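Local coordinates for 16S rRNA methylase (Uncultured bacterium, PDB 7JLZ), which probably methylates N1 of adenine 1408 in the 16S rRNA of the 30S ribosomal subunit, a modification associated with aminoglycoside resistance, at residues 15-18 with 19-23; 31-35 with 36-40; 84-88 with 89-93; 157-161 with 162-166; 178-182 with 183-187. All coordinates share one frame; numbering follows the deposited sequence.

Contact 1: 15-18 with 19-23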
loop_
_atom_site.group_PDB
_atom_site.type_symbol
_atom_site.label_atom_id
_atom_site.label_comp_id
_atom_site.label_asym_id
_atom_site.label_seq_id
_atom_site.Cartn_x
_atom_site.Cartn_y
_atom_site.Cartn_z
ATOM N N ASN A 15 13.358 -15.695 10.258
ATOM C CA ASN A 15 14.379 -15.368 11.242
ATOM C C ASN A 15 15.238 -14.195 10.778
ATOM O O ASN A 15 15.554 -13.293 11.562
ATOM C CB ASN A 15 15.241 -16.590 11.510
ATOM C CG ASN A 15 16.085 -16.426 12.730
ATOM O OD1 ASN A 15 17.286 -16.162 12.645
ATOM N ND2 ASN A 15 15.459 -16.565 13.890
ATOM N N GLU A 16 15.624 -14.188 9.506
ATOM C CA GLU A 16 16.393 -13.061 8.992
ATOM C C GLU A 16 15.542 -11.800 8.947
ATOM O O GLU A 16 16.013 -10.712 9.293
ATOM C CB GLU A 16 16.947 -13.393 7.604
ATOM C CG GLU A 16 17.786 -12.271 7.012
ATOM C CD GLU A 16 18.427 -12.646 5.684
ATOM O OE1 GLU A 16 18.217 -13.790 5.221
ATOM O OE2 GLU A 16 19.138 -11.792 5.111
ATOM N N LEU A 17 14.283 -11.927 8.535
ATOM C CA LEU A 17 13.411 -10.761 8.482
ATOM C C LEU A 17 13.226 -10.148 9.865
ATOM O O LEU A 17 13.191 -8.923 10.011
ATOM C CB LEU A 17 12.068 -11.149 7.871
ATOM C CG LEU A 17 11.013 -10.038 7.848
ATOM C CD1 LEU A 17 11.495 -8.817 7.069
ATOM C CD2 LEU A 17 9.707 -10.539 7.276
ATOM N N VAL A 18 13.116 -10.985 10.898
ATOM C CA VAL A 18 12.924 -10.456 12.246
ATOM C C VAL A 18 14.113 -9.595 12.662
ATOM O O VAL A 18 13.947 -8.533 13.275
ATOM C CB VAL A 18 12.670 -11.614 13.230
ATOM C CG1 VAL A 18 12.886 -11.169 14.661
ATOM C CG2 VAL A 18 11.260 -12.115 13.030
ATOM N N ASN A 19 15.329 -10.023 12.311
ATOM C CA ASN A 19 16.508 -9.212 12.600
ATOM C C ASN A 19 16.429 -7.856 11.906
ATOM O O ASN A 19 16.922 -6.850 12.435
ATOM C CB ASN A 19 17.766 -9.958 12.169
ATOM C CG ASN A 19 18.006 -11.218 12.985
ATOM O OD1 ASN A 19 17.646 -11.289 14.155
ATOM N ND2 ASN A 19 18.620 -12.219 12.364
ATOM N N ILE A 20 15.796 -7.809 10.739
ATOM C CA ILE A 20 15.655 -6.558 10.003
ATOM C C ILE A 20 14.577 -5.679 10.624
ATOM O O ILE A 20 14.808 -4.497 10.904
ATOM C CB ILE A 20 15.358 -6.858 8.526
ATOM C CG1 ILE A 20 16.565 -7.537 7.876
ATOM C CG2 ILE A 20 14.954 -5.581 7.769
ATOM C CD1 ILE A 20 16.282 -8.016 6.484
ATOM N N LEU A 21 13.386 -6.248 10.857
ATOM C CA LEU A 21 12.290 -5.480 11.445
ATOM C C LEU A 21 12.686 -4.870 12.779
ATOM O O LEU A 21 12.308 -3.734 13.092
ATOM C CB LEU A 21 11.060 -6.367 11.642
ATOM C CG LEU A 21 10.485 -7.053 10.410
ATOM C CD1 LEU A 21 9.400 -8.041 10.829
ATOM C CD2 LEU A 21 9.941 -6.024 9.435
ATOM N N ASN A 22 13.437 -5.614 13.589
ATOM C CA ASN A 22 13.739 -5.153 14.935
ATOM C C ASN A 22 14.655 -3.938 14.952
ATOM O O ASN A 22 14.745 -3.260 15.982
ATOM C CB ASN A 22 14.357 -6.292 15.742
ATOM C CG ASN A 22 13.330 -7.321 16.159
ATOM O OD1 ASN A 22 12.127 -7.113 15.986
ATOM N ND2 ASN A 22 13.794 -8.434 16.729
ATOM N N ALA A 23 15.329 -3.647 13.841
ATOM C CA ALA A 23 16.197 -2.482 13.763
ATOM C C ALA A 23 15.432 -1.175 13.617
ATOM O O ALA A 23 16.033 -0.109 13.790
ATOM C CB ALA A 23 17.172 -2.639 12.598
#
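Leu17 and Leu21 sit one turn apart on a single continuous helix, and the backbone between them carries the straightest bond of the run: Leu21 N reaches Leu17 O at 2.8 Å with an N-H...O angle of 171°. Bonds of the same i to i+4 kind join Ile20 N to Glu16 O at 3.3 Å and Asn22 N to Val18 O at 3.0 Å; that from Asn19 N to Asn15 O is weak. These bonds make the run alpha-helical; helix 14-21 lies at the surface of a Rossmann-like methyltransferase domain and packs its leucines on Leu50 of strand 49-55 and on Leu90 and Thr93. Leu21 lays its CG against Leu17 CD1 at 3.9 Å, the two side chains crossing at a slant. Leu17 holds CG opposite its own backbone N (chi1 176°), which directs its branches along the helix toward Leu21. On another side of the helix, Val18 and Asn22 run alongside each other, with Val18 CG1 3.5 Å from Asn22 ND2.

Contact 2: 31-35 with 36-40. With SO4 (sulfate ion), chain E.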
loop_
_atom_site.group_PDB
_atom_site.type_symbol
_atom_site.label_atom_id
_atom_site.label_comp_id
_atom_site.label_asym_id
_atom_site.label_seq_id
_atom_site.Cartn_x
_atom_site.Cartn_y
_atom_site.Cartn_z
ATOM N N LEU A 31 1.296 -1.316 -0.762
ATOM C CA LEU A 31 0.722 -2.141 -1.812
ATOM C C LEU A 31 0.194 -1.253 -2.920
ATOM O O LEU A 31 -0.343 -0.176 -2.648
ATOM C CB LEU A 31 -0.436 -2.991 -1.285
ATOM C CG LEU A 31 -0.181 -3.757 0.002
ATOM C CD1 LEU A 31 -1.427 -4.552 0.359
ATOM C CD2 LEU A 31 1.023 -4.659 -0.212
ATOM N N GLY A 32 0.326 -1.713 -4.158
ATOM C CA GLY A 32 -0.223 -0.968 -5.277
ATOM C C GLY A 32 0.641 0.168 -5.778
ATOM O O GLY A 32 0.119 1.095 -6.412
ATOM N N THR A 33 1.938 0.141 -5.508
ATOM C CA THR A 33 2.792 1.262 -5.900
ATOM C C THR A 33 3.208 1.214 -7.363
ATOM O O THR A 33 3.882 2.147 -7.819
ATOM C CB THR A 33 4.042 1.330 -5.009
ATOM O OG1 THR A 33 4.863 0.187 -5.248
ATOM C CG2 THR A 33 3.660 1.358 -3.522
ATOM N N GLY A 34 2.815 0.189 -8.122
ATOM C CA GLY A 34 3.186 0.166 -9.532
ATOM C C GLY A 34 4.603 -0.336 -9.729
ATOM O O GLY A 34 4.816 -1.498 -10.088
ATOM N N ASP A 35 5.582 0.549 -9.508
ATOM C CA ASP A 35 6.990 0.229 -9.675
ATOM C C ASP A 35 7.796 0.417 -8.398
ATOM O O ASP A 35 9.031 0.395 -8.449
ATOM C CB ASP A 35 7.615 1.080 -10.792
ATOM C CG ASP A 35 7.463 2.591 -10.552
ATOM O OD1 ASP A 35 6.875 3.006 -9.525
ATOM O OD2 ASP A 35 7.928 3.361 -11.433
ATOM N N GLY A 36 7.146 0.599 -7.254
ATOM C CA GLY A 36 7.897 0.803 -6.041
ATOM C C GLY A 36 8.436 2.204 -5.820
ATOM O O GLY A 36 9.134 2.420 -4.820
ATOM N N ARG A 37 8.134 3.167 -6.707
ATOM C CA ARG A 37 8.604 4.538 -6.508
ATOM C C ARG A 37 8.239 5.062 -5.124
ATOM O O ARG A 37 9.068 5.683 -4.443
ATOM C CB ARG A 37 8.023 5.446 -7.597
ATOM C CG ARG A 37 8.261 6.940 -7.383
ATOM C CD ARG A 37 7.428 7.752 -8.369
ATOM N NE ARG A 37 7.496 9.198 -8.139
ATOM C CZ ARG A 37 8.375 10.015 -8.716
ATOM N NH1 ARG A 37 9.291 9.535 -9.551
ATOM N NH2 ARG A 37 8.351 11.312 -8.453
ATOM N N TYR A 38 7.006 4.796 -4.685
ATOM C CA TYR A 38 6.525 5.278 -3.393
ATOM C C TYR A 38 7.407 4.784 -2.255
ATOM O O TYR A 38 7.699 5.529 -1.309
ATOM C CB TYR A 38 5.086 4.810 -3.198
ATOM C CG TYR A 38 4.342 5.389 -2.004
ATOM C CD1 TYR A 38 3.737 6.632 -2.094
ATOM C CD2 TYR A 38 4.202 4.676 -0.822
ATOM C CE1 TYR A 38 3.041 7.168 -1.052
ATOM C CE2 TYR A 38 3.496 5.209 0.248
ATOM C CZ TYR A 38 2.919 6.460 0.122
ATOM O OH TYR A 38 2.215 7.012 1.162
ATOM N N VAL A 39 7.845 3.531 -2.346
ATOM C CA VAL A 39 8.698 2.954 -1.308
ATOM C C VAL A 39 10.027 3.696 -1.251
ATOM O O VAL A 39 10.478 4.131 -0.183
ATOM C CB VAL A 39 8.904 1.457 -1.579
ATOM C CG1 VAL A 39 9.941 0.882 -0.596
ATOM C CG2 VAL A 39 7.559 0.718 -1.462
ATOM N N TYR A 40 10.661 3.866 -2.414
ATOM C CA TYR A 40 11.944 4.559 -2.504
ATOM C C TYR A 40 11.843 6.000 -2.011
ATOM O O TYR A 40 12.663 6.458 -1.208
ATOM C CB TYR A 40 12.415 4.514 -3.958
ATOM C CG TYR A 40 13.545 5.448 -4.343
ATOM C CD1 TYR A 40 14.872 5.071 -4.194
ATOM C CD2 TYR A 40 13.280 6.684 -4.929
ATOM C CE1 TYR A 40 15.907 5.928 -4.581
ATOM C CE2 TYR A 40 14.303 7.530 -5.320
ATOM C CZ TYR A 40 15.610 7.146 -5.143
ATOM O OH TYR A 40 16.630 7.988 -5.533
HETATM S S SO4 E . 9.685 13.339 -11.279
HETATM O O1 SO4 E . 10.632 14.405 -11.088
HETATM O O2 SO4 E . 9.360 13.229 -12.677
HETATM O O3 SO4 E . 8.490 13.627 -10.538
HETATM O O4 SO4 E . 10.266 12.104 -10.817
HETATM O O HOH W 1 4.725 4.448 -6.553
#
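Thr33 and Asp35 each turn a side-chain oxygen toward the start of helix 37-45, in the glycine-rich loop after the first strand of the Rossmann core, 26-31. In Rossmann-fold methyltransferases this loop is the usual place for the cofactor S-adenosylmethionine, and the arrangement is consistent with such a role here. Among the direct hydrogen bonds, Asp35 OD1 accepts from Arg37 N at 3.1 Å, the N-H standing above the carboxylate plane (53° out of it). The torsion of Asp35, chi1 57°, sets its carboxylate between backbone N and carbonyl carbon, close over the first turn. A weak bond joins Gly36 N to Thr33 OG1. Water continues the polar link: one molecule donates to Thr33 O and accepts from Tyr38 N at 3.0 Å, bridging loop and helix. The apolar part is smaller, Thr33 CG2 resting 3.7 Å from Tyr38 CB, with the two side chains nearly perpendicular. Arg37 extends its chain and carries its guanidinium away from the loop. Its NE is bonded to Lys186 O, and a sulfate, probably from the crystallisation liquor and shared with Ser190, Thr191 and Lys186, lies at its edge, where O4 accepts from both NH1, at 3.0 Å, and NH2, at 3.1 Å.

Contact 3: 84-88 with 89-93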
loop_
_atom_site.group_PDB
_atom_site.type_symbol
_atom_site.label_atom_id
_atom_site.label_comp_id
_atom_site.label_asym_id
_atom_site.label_seq_id
_atom_site.Cartn_x
_atom_site.Cartn_y
_atom_site.Cartn_z
ATOM N N GLU A 84 -3.240 -13.623 -3.373
ATOM C CA GLU A 84 -3.306 -15.073 -3.469
ATOM C C GLU A 84 -2.017 -15.754 -3.025
ATOM O O GLU A 84 -2.053 -16.923 -2.624
ATOM C CB GLU A 84 -3.646 -15.472 -4.905
ATOM C CG GLU A 84 -5.049 -15.071 -5.366
ATOM C CD GLU A 84 -5.243 -13.567 -5.556
ATOM O OE1 GLU A 84 -6.382 -13.100 -5.330
ATOM O OE2 GLU A 84 -4.272 -12.863 -5.926
ATOM N N TYR A 85 -0.883 -15.056 -3.102
ATOM C CA TYR A 85 0.419 -15.570 -2.682
ATOM C C TYR A 85 1.049 -14.519 -1.783
ATOM O O TYR A 85 1.993 -13.822 -2.166
ATOM C CB TYR A 85 1.310 -15.896 -3.884
ATOM C CG TYR A 85 0.762 -17.023 -4.724
ATOM C CD1 TYR A 85 0.999 -18.353 -4.387
ATOM C CD2 TYR A 85 -0.001 -16.758 -5.852
ATOM C CE1 TYR A 85 0.495 -19.385 -5.159
ATOM C CE2 TYR A 85 -0.505 -17.775 -6.625
ATOM C CZ TYR A 85 -0.257 -19.087 -6.279
ATOM O OH TYR A 85 -0.764 -20.103 -7.055
ATOM N N PHE A 86 0.491 -14.384 -0.587
ATOM C CA PHE A 86 1.029 -13.341 0.261
ATOM C C PHE A 86 2.054 -13.915 1.236
ATOM O O PHE A 86 1.845 -15.004 1.784
ATOM C CB PHE A 86 -0.090 -12.656 1.040
ATOM C CG PHE A 86 0.364 -11.415 1.720
ATOM C CD1 PHE A 86 0.892 -11.472 3.001
ATOM C CD2 PHE A 86 0.342 -10.203 1.050
ATOM C CE1 PHE A 86 1.348 -10.323 3.612
ATOM C CE2 PHE A 86 0.798 -9.053 1.654
ATOM C CZ PHE A 86 1.309 -9.108 2.934
ATOM N N PRO A 87 3.162 -13.221 1.502
ATOM C CA PRO A 87 4.193 -13.796 2.389
ATOM C C PRO A 87 3.739 -13.815 3.847
ATOM O O PRO A 87 3.529 -12.760 4.452
ATOM C CB PRO A 87 5.393 -12.865 2.190
ATOM C CG PRO A 87 4.798 -11.573 1.699
ATOM C CD PRO A 87 3.605 -11.960 0.871
ATOM N N ASP A 88 3.613 -15.028 4.409
ATOM C CA ASP A 88 3.217 -15.184 5.810
ATOM C C ASP A 88 4.122 -14.401 6.748
ATOM O O ASP A 88 3.669 -13.944 7.811
ATOM C CB ASP A 88 3.255 -16.663 6.212
ATOM C CG ASP A 88 2.013 -17.433 5.792
ATOM O OD1 ASP A 88 0.938 -16.824 5.613
ATOM O OD2 ASP A 88 2.119 -18.672 5.655
ATOM N N GLU A 89 5.399 -14.281 6.390
ATOM C CA GLU A 89 6.394 -13.575 7.190
ATOM C C GLU A 89 5.989 -12.144 7.503
ATOM O O GLU A 89 6.442 -11.591 8.513
ATOM C CB GLU A 89 7.742 -13.564 6.456
ATOM C CG GLU A 89 8.383 -14.934 6.216
ATOM C CD GLU A 89 8.103 -15.480 4.812
ATOM O OE1 GLU A 89 7.060 -15.113 4.220
ATOM O OE2 GLU A 89 8.925 -16.278 4.307
ATOM N N LEU A 90 5.157 -11.522 6.668
ATOM C CA LEU A 90 4.804 -10.127 6.864
ATOM C C LEU A 90 3.498 -9.923 7.610
ATOM O O LEU A 90 3.149 -8.777 7.910
ATOM C CB LEU A 90 4.732 -9.411 5.510
ATOM C CG LEU A 90 6.123 -9.260 4.886
ATOM C CD1 LEU A 90 6.033 -8.628 3.510
ATOM C CD2 LEU A 90 7.031 -8.432 5.796
ATOM N N LEU A 91 2.771 -10.990 7.939
ATOM C CA LEU A 91 1.537 -10.792 8.674
ATOM C C LEU A 91 1.850 -10.317 10.087
ATOM O O LEU A 91 2.779 -10.806 10.733
ATOM C CB LEU A 91 0.712 -12.083 8.702
ATOM C CG LEU A 91 0.223 -12.593 7.333
ATOM C CD1 LEU A 91 -0.493 -13.942 7.471
ATOM C CD2 LEU A 91 -0.683 -11.557 6.650
ATOM N N GLY A 92 1.088 -9.329 10.548
ATOM C CA GLY A 92 1.260 -8.800 11.884
ATOM C C GLY A 92 2.458 -7.899 12.082
ATOM O O GLY A 92 2.825 -7.636 13.232
ATOM N N THR A 93 3.069 -7.395 11.004
ATOM C CA THR A 93 4.328 -6.659 11.108
ATOM C C THR A 93 4.210 -5.154 10.904
ATOM O O THR A 93 5.153 -4.435 11.250
ATOM C CB THR A 93 5.369 -7.184 10.098
ATOM O OG1 THR A 93 4.945 -6.900 8.757
ATOM C CG2 THR A 93 5.595 -8.689 10.262
HETATM O O HOH W 2 4.622 -13.064 10.498
#
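Phe86 presents its CE1 corner to two successive leucines, meeting Leu91 CD2 at 3.9 Å and Leu90 CB at 4.0 Å. Both approaches are oblique to the ring. A chi1 of -169° sets the ring beside the turn, with Pro87 CD over one face, toward the rim. Pro87 in its turn packs CG against Leu90 CD1 at 3.7 Å, and Asp88 and Leu91 run alongside each other. The backbone draws these side chains together: Leu90 N donates to Pro87 O at 3.0 Å and Leu91 N to Asp88 O at 3.1 Å, each N-H coming from above the carbonyl plane. Next, Thr93 OG1 donates to Leu90 O at 2.7 Å. Farther out, Glu89 bends back at chi2 and its OE2 is bonded to Met1 N, the chain terminus, while Leu120 and Ile124 of helix 120-124 and Ile52 and Ile54 of strand 49-55 cover the apolar side. The i to i+3 bonding is that of a short 3-10 turn that shares Leu90 with a type II beta turn running to Thr93, which has Gly92 at its third position and leads into strand 94-100.

Contact 4: 157-161 with 162-166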
loop_
_atom_site.group_PDB
_atom_site.type_symbol
_atom_site.label_atom_id
_atom_site.label_comp_id
_atom_site.label_asym_id
_atom_site.label_seq_id
_atom_site.Cartn_x
_atom_site.Cartn_y
_atom_site.Cartn_z
ATOM N N GLU A 157 -24.706 12.002 4.823
ATOM C CA GLU A 157 -25.583 10.851 4.617
ATOM C C GLU A 157 -24.879 9.745 3.839
ATOM O O GLU A 157 -24.954 8.567 4.204
ATOM C CB GLU A 157 -26.859 11.277 3.891
ATOM C CG GLU A 157 -27.672 10.095 3.384
ATOM C CD GLU A 157 -29.073 10.470 2.959
ATOM O OE1 GLU A 157 -29.382 11.679 2.907
ATOM O OE2 GLU A 157 -29.872 9.548 2.685
ATOM N N TYR A 158 -24.200 10.102 2.749
ATOM C CA TYR A 158 -23.471 9.099 1.986
ATOM C C TYR A 158 -22.304 8.545 2.791
ATOM O O TYR A 158 -22.006 7.343 2.725
ATOM C CB TYR A 158 -22.981 9.701 0.672
ATOM C CG TYR A 158 -22.375 8.695 -0.272
ATOM C CD1 TYR A 158 -23.175 7.921 -1.104
ATOM C CD2 TYR A 158 -21.001 8.524 -0.341
ATOM C CE1 TYR A 158 -22.614 6.996 -1.974
ATOM C CE2 TYR A 158 -20.436 7.608 -1.207
ATOM C CZ TYR A 158 -21.247 6.848 -2.019
ATOM O OH TYR A 158 -20.681 5.935 -2.880
ATOM N N LEU A 159 -21.623 9.407 3.548
ATOM C CA LEU A 159 -20.515 8.943 4.378
ATOM C C LEU A 159 -20.995 7.918 5.398
ATOM O O LEU A 159 -20.384 6.853 5.564
ATOM C CB LEU A 159 -19.853 10.132 5.080
ATOM C CG LEU A 159 -18.643 9.811 5.966
ATOM C CD1 LEU A 159 -17.481 9.336 5.119
ATOM C CD2 LEU A 159 -18.244 11.002 6.831
ATOM N N LYS A 160 -22.101 8.222 6.085
ATOM C CA LYS A 160 -22.566 7.365 7.176
ATOM C C LYS A 160 -23.233 6.099 6.657
ATOM O O LYS A 160 -23.118 5.034 7.274
ATOM C CB LYS A 160 -23.535 8.135 8.078
ATOM C CG LYS A 160 -22.874 9.142 8.991
ATOM C CD LYS A 160 -21.962 8.455 9.987
ATOM C CE LYS A 160 -22.759 7.658 11.009
ATOM N NZ LYS A 160 -21.868 6.780 11.824
ATOM N N SER A 161 -23.962 6.193 5.544
ATOM C CA SER A 161 -24.753 5.063 5.073
ATOM C C SER A 161 -24.024 4.193 4.060
ATOM O O SER A 161 -24.414 3.038 3.868
ATOM C CB SER A 161 -26.068 5.550 4.456
ATOM O OG SER A 161 -25.864 5.989 3.126
ATOM N N THR A 162 -22.984 4.706 3.413
ATOM C CA THR A 162 -22.323 3.925 2.376
ATOM C C THR A 162 -20.836 3.761 2.643
ATOM O O THR A 162 -20.336 2.630 2.705
ATOM C CB THR A 162 -22.534 4.561 1.002
ATOM O OG1 THR A 162 -23.930 4.551 0.687
ATOM C CG2 THR A 162 -21.746 3.789 -0.064
ATOM N N VAL A 163 -20.116 4.872 2.804
ATOM C CA VAL A 163 -18.660 4.792 2.880
ATOM C C VAL A 163 -18.225 4.041 4.128
ATOM O O VAL A 163 -17.510 3.042 4.048
ATOM C CB VAL A 163 -18.028 6.192 2.824
ATOM C CG1 VAL A 163 -16.511 6.069 2.900
ATOM C CG2 VAL A 163 -18.437 6.883 1.543
ATOM N N ILE A 164 -18.649 4.513 5.302
ATOM C CA ILE A 164 -18.188 3.894 6.545
ATOM C C ILE A 164 -18.579 2.421 6.625
ATOM O O ILE A 164 -17.709 1.597 6.962
ATOM C CB ILE A 164 -18.662 4.720 7.756
ATOM C CG1 ILE A 164 -17.896 6.045 7.833
ATOM C CG2 ILE A 164 -18.477 3.942 9.050
ATOM C CD1 ILE A 164 -18.549 7.076 8.760
ATOM N N PRO A 165 -19.819 2.007 6.311
ATOM C CA PRO A 165 -20.148 0.570 6.432
ATOM C C PRO A 165 -19.336 -0.333 5.518
ATOM O O PRO A 165 -18.985 -1.451 5.922
ATOM C CB PRO A 165 -21.645 0.519 6.078
ATOM C CG PRO A 165 -22.157 1.897 6.333
ATOM C CD PRO A 165 -21.016 2.807 5.978
ATOM N N ILE A 166 -19.035 0.113 4.292
ATOM C CA ILE A 166 -18.247 -0.709 3.374
ATOM C C ILE A 166 -16.929 -1.121 4.015
ATOM O O ILE A 166 -16.474 -2.263 3.868
ATOM C CB ILE A 166 -18.018 0.043 2.050
ATOM C CG1 ILE A 166 -19.273 -0.031 1.179
ATOM C CG2 ILE A 166 -16.810 -0.511 1.313
ATOM C CD1 ILE A 166 -19.245 0.878 -0.023
#
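The Tyr158 ring takes Thr162 over one face, CB standing 3.9 Å from the ring centroid and 14° off its normal, a CH-pi contact. Val163 CG2 approaches the same ring obliquely, 3.5 Å from CE2, and the phenol OH is bonded to Glu150 N; the extended chi1 of Tyr158, -172°, brings the ring to both residues. Here the helix widens into a pi-type turn: Tyr158 O accepts from Thr162 N at 2.9 Å and from Val163 N at 3.1 Å, and Leu159 O takes Ile164 N at 2.9 Å. Pro165 has no N-H to offer, and its CD lies 3.3 Å from Lys160 O, so the helix kinks there. Ser161 OG and Ser161 N both bond Glu157 O, from opposite faces of its plane. Leu159 packs on Val163 and Ile164. At the protein surface, Leu159 and Ile164 of helix 156-168 rest on Leu174 of strand 172-179, an outermost strand of the sheet, and Val163 meets Leu151 of the preceding loop.

Contact 5: 178-182 with 183-187. With SO4 (sulfate ion), chain E.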
loop_
_atom_site.group_PDB
_atom_site.type_symbol
_atom_site.label_atom_id
_atom_site.label_comp_id
_atom_site.label_asym_id
_atom_site.label_seq_id
_atom_site.Cartn_x
_atom_site.Cartn_y
_atom_site.Cartn_z
ATOM N N GLY A 178 -9.921 12.692 2.613
ATOM C CA GLY A 178 -9.626 13.957 1.954
ATOM C C GLY A 178 -9.123 13.757 0.541
ATOM O O GLY A 178 -8.877 12.638 0.088
ATOM N N SER A 179 -8.985 14.878 -0.158
ATOM C CA SER A 179 -8.437 14.851 -1.507
ATOM C C SER A 179 -6.916 14.767 -1.473
ATOM O O SER A 179 -6.262 15.298 -0.573
ATOM C CB SER A 179 -8.850 16.108 -2.284
ATOM O OG SER A 179 -10.256 16.248 -2.342
ATOM N N LEU A 180 -6.354 14.112 -2.486
ATOM C CA LEU A 180 -4.916 14.135 -2.702
ATOM C C LEU A 180 -4.524 15.402 -3.456
ATOM O O LEU A 180 -5.244 15.852 -4.351
ATOM C CB LEU A 180 -4.484 12.903 -3.499
ATOM C CG LEU A 180 -3.428 11.957 -2.920
ATOM C CD1 LEU A 180 -3.908 11.346 -1.630
ATOM C CD2 LEU A 180 -3.074 10.863 -3.925
ATOM N N GLY A 181 -3.387 15.989 -3.076
ATOM C CA GLY A 181 -2.813 17.113 -3.780
ATOM C C GLY A 181 -1.549 16.703 -4.525
ATOM O O GLY A 181 -1.017 15.609 -4.346
ATOM N N LYS A 182 -1.065 17.616 -5.374
ATOM C CA LYS A 182 0.118 17.311 -6.176
ATOM C C LYS A 182 1.344 17.062 -5.305
ATOM O O LYS A 182 2.250 16.322 -5.706
ATOM C CB LYS A 182 0.387 18.432 -7.182
ATOM C CG LYS A 182 -0.083 18.110 -8.599
ATOM C CD LYS A 182 0.575 19.012 -9.638
ATOM C CE LYS A 182 0.330 18.506 -11.058
ATOM N NZ LYS A 182 0.929 17.158 -11.300
ATOM N N LYS A 183 1.391 17.659 -4.112
ATOM C CA LYS A 183 2.475 17.355 -3.183
ATOM C C LYS A 183 2.426 15.900 -2.735
ATOM O O LYS A 183 3.471 15.297 -2.465
ATOM C CB LYS A 183 2.405 18.286 -1.968
ATOM C CG LYS A 183 2.356 19.778 -2.301
ATOM C CD LYS A 183 3.684 20.284 -2.858
ATOM C CE LYS A 183 3.626 21.771 -3.187
ATOM N NZ LYS A 183 3.368 22.611 -1.985
ATOM N N ASP A 184 1.227 15.321 -2.657
ATOM C CA ASP A 184 1.048 13.933 -2.246
ATOM C C ASP A 184 1.141 12.954 -3.407
ATOM O O ASP A 184 1.396 11.768 -3.174
ATOM C CB ASP A 184 -0.311 13.760 -1.565
ATOM C CG ASP A 184 -0.678 14.943 -0.697
ATOM O OD1 ASP A 184 0.016 15.174 0.316
ATOM O OD2 ASP A 184 -1.648 15.654 -1.042
ATOM N N LEU A 185 0.911 13.423 -4.637
ATOM C CA LEU A 185 1.063 12.582 -5.819
ATOM C C LEU A 185 2.520 12.278 -6.110
ATOM O O LEU A 185 2.837 11.201 -6.629
ATOM C CB LEU A 185 0.454 13.273 -7.037
ATOM C CG LEU A 185 -0.773 12.667 -7.706
ATOM C CD1 LEU A 185 -1.917 12.673 -6.713
ATOM C CD2 LEU A 185 -1.129 13.461 -8.954
ATOM N N LYS A 186 3.406 13.227 -5.817
ATOM C CA LYS A 186 4.814 13.100 -6.177
ATOM C C LYS A 186 5.453 11.800 -5.705
ATOM O O LYS A 186 6.184 11.181 -6.496
ATOM C CB LYS A 186 5.575 14.320 -5.633
ATOM C CG LYS A 186 7.057 14.335 -5.944
ATOM C CD LYS A 186 7.305 14.730 -7.375
ATOM C CE LYS A 186 8.660 15.374 -7.537
ATOM N NZ LYS A 186 8.693 16.107 -8.826
ATOM N N PRO A 187 5.235 11.316 -4.482
ATOM C CA PRO A 187 5.807 10.006 -4.150
ATOM C C PRO A 187 5.237 8.868 -4.976
ATOM O O PRO A 187 5.935 7.875 -5.205
ATOM C CB PRO A 187 5.469 9.833 -2.659
ATOM C CG PRO A 187 5.203 11.196 -2.162
ATOM C CD PRO A 187 4.643 11.977 -3.305
HETATM S S SO4 E . 9.685 13.339 -11.279
HETATM O O1 SO4 E . 10.632 14.405 -11.088
HETATM O O2 SO4 E . 9.360 13.229 -12.677
HETATM O O3 SO4 E . 8.490 13.627 -10.538
HETATM O O4 SO4 E . 10.266 12.104 -10.817
#
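Leu180 lays CD2 against Leu185 CD1 at 3.5 Å and CG against Asp184 CB at 3.8 Å, with both pairs crossing at a slant. Beside this apolar patch Asp184 folds back on the chain: OD2 accepts from Gly181 N at 2.7 Å through its anti lone pair, with an N-H...O angle of 154°. Its chi1 of -38° keeps the carboxylate beside its own backbone N and so within reach of the chain just before the helix. This is the side-chain half of a capping box, with Gly181 as N-cap and Asp184 three residues on; only this half can form, since the N-cap is glycine. Separately, Gly181 O takes the first helical bonds, from Asp184 N at 2.8 Å, above its plane, and from Leu185 N at 2.9 Å, in its plane. The Lys186 side chain leads away from the turn, its NZ giving sulfate O3 a bond of 3.0 Å; the anion is also held by Arg37, Ser190 and Thr191. The short helix 182-185 follows strand 172-179 after a short link, and Gly178 of that strand pairs with Gln206 of strand 205-211. Leu180 and Leu185 lean on Leu204, while Pro187 packs on Tyr38 and Asn42 of helix 37-45.

Contact 2 lies nearest the middle of the chain, with most of its touching residues buried; contact 3 is partly buried, and contacts 1, 4 and 5 are at the surface. Contacts 1 and 3 pack together, Leu17 and Leu21 of the helix meeting Glu89, Leu90 and Thr93 of the turn. Contacts 2 and 5 are joined by polar means, through the probable hydrogen bond from Arg37 NE to Lys186 O and a shared sulfate. Contact 4 stands apart, its centre about 39 Å from that of contact 1. Both 1 and 4 lie within helices, one regular and one widened and kinked, whereas 2 and 5 are helix starts with glycine at the N-cap and an aspartate bonding a nearby backbone N-H, and 3 is a turn.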